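Local coordinates for tRNA-5-methyluridine(54) 2-sulfurtransferase (Pyrococcus horikoshii, PDB 3VRH), which catalyses the ATP-dependent 2-thiolation of 5-methyluridine at position 54 in the T loop of tRNAs, using an iron-sulfur cluster as cofactor, at residues I50-S55 / Y65-L70. Residues are numbered along the deposited sequence; the frame is centred on the assembly and turned at random.
Sequences ILVAVS and YVLKKL. With BCN (bicine), chain D.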
loop_
_atom_site.group_PDB
_atom_site.type_symbol
_atom_site.label_atom_id
_atom_site.label_comp_id
_atom_site.label_asym_id
_atom_site.label_seq_id
_atom_site.Cartn_x
_atom_site.Cartn_y
_atom_site.Cartn_z
ATOM N N ILE A 50 -34.353 -4.315 3.399
ATOM C CA ILE A 50 -32.916 -4.508 3.526
ATOM C C ILE A 50 -32.569 -5.751 4.329
ATOM O O ILE A 50 -33.163 -6.018 5.374
ATOM C CB ILE A 50 -32.279 -3.285 4.172
ATOM C CG1 ILE A 50 -32.735 -2.027 3.421
ATOM C CG2 ILE A 50 -30.764 -3.433 4.186
ATOM C CD1 ILE A 50 -32.778 -0.758 4.270
ATOM N N LEU A 51 -31.603 -6.512 3.829
ATOM C CA LEU A 51 -31.136 -7.698 4.523
ATOM C C LEU A 51 -29.754 -7.436 5.125
ATOM O O LEU A 51 -28.863 -6.947 4.427
ATOM C CB LEU A 51 -31.061 -8.867 3.546
ATOM C CG LEU A 51 -30.555 -10.164 4.178
ATOM C CD1 LEU A 51 -31.608 -10.717 5.123
ATOM C CD2 LEU A 51 -30.128 -11.204 3.138
ATOM N N VAL A 52 -29.577 -7.734 6.413
ATOM C CA VAL A 52 -28.248 -7.616 7.040
ATOM C C VAL A 52 -27.753 -9.003 7.440
ATOM O O VAL A 52 -28.438 -9.743 8.162
ATOM C CB VAL A 52 -28.242 -6.688 8.276
ATOM C CG1 VAL A 52 -26.835 -6.595 8.871
ATOM C CG2 VAL A 52 -28.751 -5.304 7.907
ATOM N N ALA A 53 -26.577 -9.364 6.939
ATOM C CA ALA A 53 -25.995 -10.676 7.216
ATOM C C ALA A 53 -25.324 -10.585 8.554
ATOM O O ALA A 53 -24.311 -9.913 8.684
ATOM C CB ALA A 53 -24.966 -11.052 6.141
ATOM N N VAL A 54 -25.879 -11.247 9.553
ATOM C CA VAL A 54 -25.351 -11.096 10.904
ATOM C C VAL A 54 -24.549 -12.334 11.342
ATOM O O VAL A 54 -25.092 -13.423 11.512
ATOM C CB VAL A 54 -26.466 -10.691 11.907
ATOM C CG1 VAL A 54 -27.148 -9.422 11.423
ATOM C CG2 VAL A 54 -27.503 -11.765 12.014
ATOM N N SER A 55 -23.240 -12.154 11.497
ATOM C CA SER A 55 -22.340 -13.254 11.850
ATOM C C SER A 55 -22.326 -13.512 13.351
ATOM O O SER A 55 -21.806 -14.526 13.805
ATOM C CB SER A 55 -20.914 -12.885 11.437
ATOM O OG SER A 55 -20.526 -11.706 12.145
ATOM N N TYR A 65 -28.332 -2.913 14.027
ATOM C CA TYR A 65 -28.825 -2.117 15.127
ATOM C C TYR A 65 -29.120 -0.683 14.684
ATOM O O TYR A 65 -30.189 -0.152 14.977
ATOM C CB TYR A 65 -27.843 -2.117 16.310
ATOM C CG TYR A 65 -28.405 -1.443 17.559
ATOM C CD1 TYR A 65 -28.463 -0.053 17.659
ATOM C CD2 TYR A 65 -28.873 -2.194 18.631
ATOM C CE1 TYR A 65 -28.962 0.571 18.771
ATOM C CE2 TYR A 65 -29.400 -1.573 19.770
ATOM C CZ TYR A 65 -29.435 -0.186 19.830
ATOM O OH TYR A 65 -29.940 0.451 20.940
ATOM N N VAL A 66 -28.169 -0.061 13.998
ATOM C CA VAL A 66 -28.307 1.339 13.621
ATOM C C VAL A 66 -29.292 1.555 12.473
ATOM O O VAL A 66 -30.077 2.501 12.512
ATOM C CB VAL A 66 -26.941 2.010 13.291
ATOM C CG1 VAL A 66 -27.135 3.449 12.833
ATOM C CG2 VAL A 66 -26.036 1.997 14.512
ATOM N N LEU A 67 -29.245 0.703 11.454
ATOM C CA LEU A 67 -30.220 0.805 10.370
ATOM C C LEU A 67 -31.639 0.750 10.940
ATOM O O LEU A 67 -32.518 1.479 10.489
ATOM C CB LEU A 67 -30.033 -0.312 9.352
ATOM C CG LEU A 67 -28.765 -0.220 8.498
ATOM C CD1 LEU A 67 -28.749 -1.331 7.488
ATOM C CD2 LEU A 67 -28.658 1.117 7.812
ATOM N N LYS A 68 -31.832 -0.088 11.958
ATOM C CA LYS A 68 -33.127 -0.238 12.627
ATOM C C LYS A 68 -33.495 1.037 13.370
ATOM O O LYS A 68 -34.603 1.556 13.221
ATOM C CB LYS A 68 -33.084 -1.408 13.623
ATOM C CG LYS A 68 -34.433 -1.770 14.235
ATOM C CD LYS A 68 -35.305 -2.508 13.233
ATOM C CE LYS A 68 -36.654 -2.854 13.857
ATOM N NZ LYS A 68 -37.597 -3.337 12.826
ATOM N N LYS A 69 -32.565 1.531 14.181
ATOM C CA LYS A 69 -32.793 2.752 14.950
ATOM C C LYS A 69 -33.052 3.954 14.028
ATOM O O LYS A 69 -33.862 4.831 14.335
ATOM C CB LYS A 69 -31.623 3.014 15.887
ATOM C CG LYS A 69 -31.842 4.185 16.829
ATOM C CD LYS A 69 -30.786 4.213 17.922
ATOM C CE LYS A 69 -31.014 5.388 18.869
ATOM N NZ LYS A 69 -29.975 5.537 19.924
ATOM N N LEU A 70 -32.389 3.967 12.876
ATOM C CA LEU A 70 -32.585 5.033 11.896
ATOM C C LEU A 70 -33.939 4.947 11.207
ATOM O O LEU A 70 -34.364 5.901 10.568
ATOM C CB LEU A 70 -31.468 5.046 10.849
ATOM C CG LEU A 70 -30.125 5.546 11.375
ATOM C CD1 LEU A 70 -29.084 5.669 10.249
ATOM C CD2 LEU A 70 -30.317 6.879 12.081
HETATM N N1 BCN D . -19.505 -8.409 8.332
HETATM C C1 BCN D . -18.534 -7.263 8.559
HETATM C C2 BCN D . -17.114 -7.584 8.284
HETATM O O21 BCN D . -16.871 -8.487 7.442
HETATM O O22 BCN D . -16.194 -6.994 8.893
HETATM C C3 BCN D . -19.676 -9.221 9.567
HETATM C C4 BCN D . -19.273 -8.604 10.923
HETATM O O4 BCN D . -19.855 -8.877 11.942
HETATM C C5 BCN D . -20.804 -7.879 7.920
HETATM C C6 BCN D . -21.732 -8.896 7.411
HETATM O O6 BCN D . -22.690 -8.590 6.782
#
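L67 reaches from the helix to the strand with a single methyl, CD1, which meets V52 CG2 at 4.0 Å and lies more loosely beside I50 CG2, at 4.4 Å. Both strand side chains leave the backbone on the helix side, two residues apart, so CD1 is shared between them. The leucine lies obliquely to the valine; its CG stands opposite its own carbonyl carbon (chi1 -70°) and CD1 then extends the chain outward (chi2 -177°). The contact is wholly apolar: no hydrogen bond joins 50-55 to 65-70, the closest CA atoms, those of I50 and L67, are still 9.1 Å apart, and just 91 Å² is buried in all. This is light packing, yet I50, V52 and L67 are all buried.

Polar interactions gather at the far end of 50-55, where the strand runs out into the nucleotide pocket. A53, an ATP-binding residue, accepts a hydrogen bond at O from bicine O6 (2.8 Å), while S55 OG and bicine O4 share one of 2.9 Å. The serine hydroxyl is also bonded to G57 N. S60 OG, in the helix's first turn, is hydrogen-bonded to S55 N and to bicine, linking the residues after the strand directly to the helix start.

Strand 49-53, helix 58-69 and strand 73-80 form a beta-alpha-beta unit of the PP-loop fold, with L67 packing the helix onto the sheet. Strand 49-53 lies between parallel strands 73-80 and 150-152; L67 also touches I74 of the former and I38 of helix 23-40, whereas the L51 side chain leaves the backbone away from helix 58-69 and touches F142 and A143 of helix 127-145.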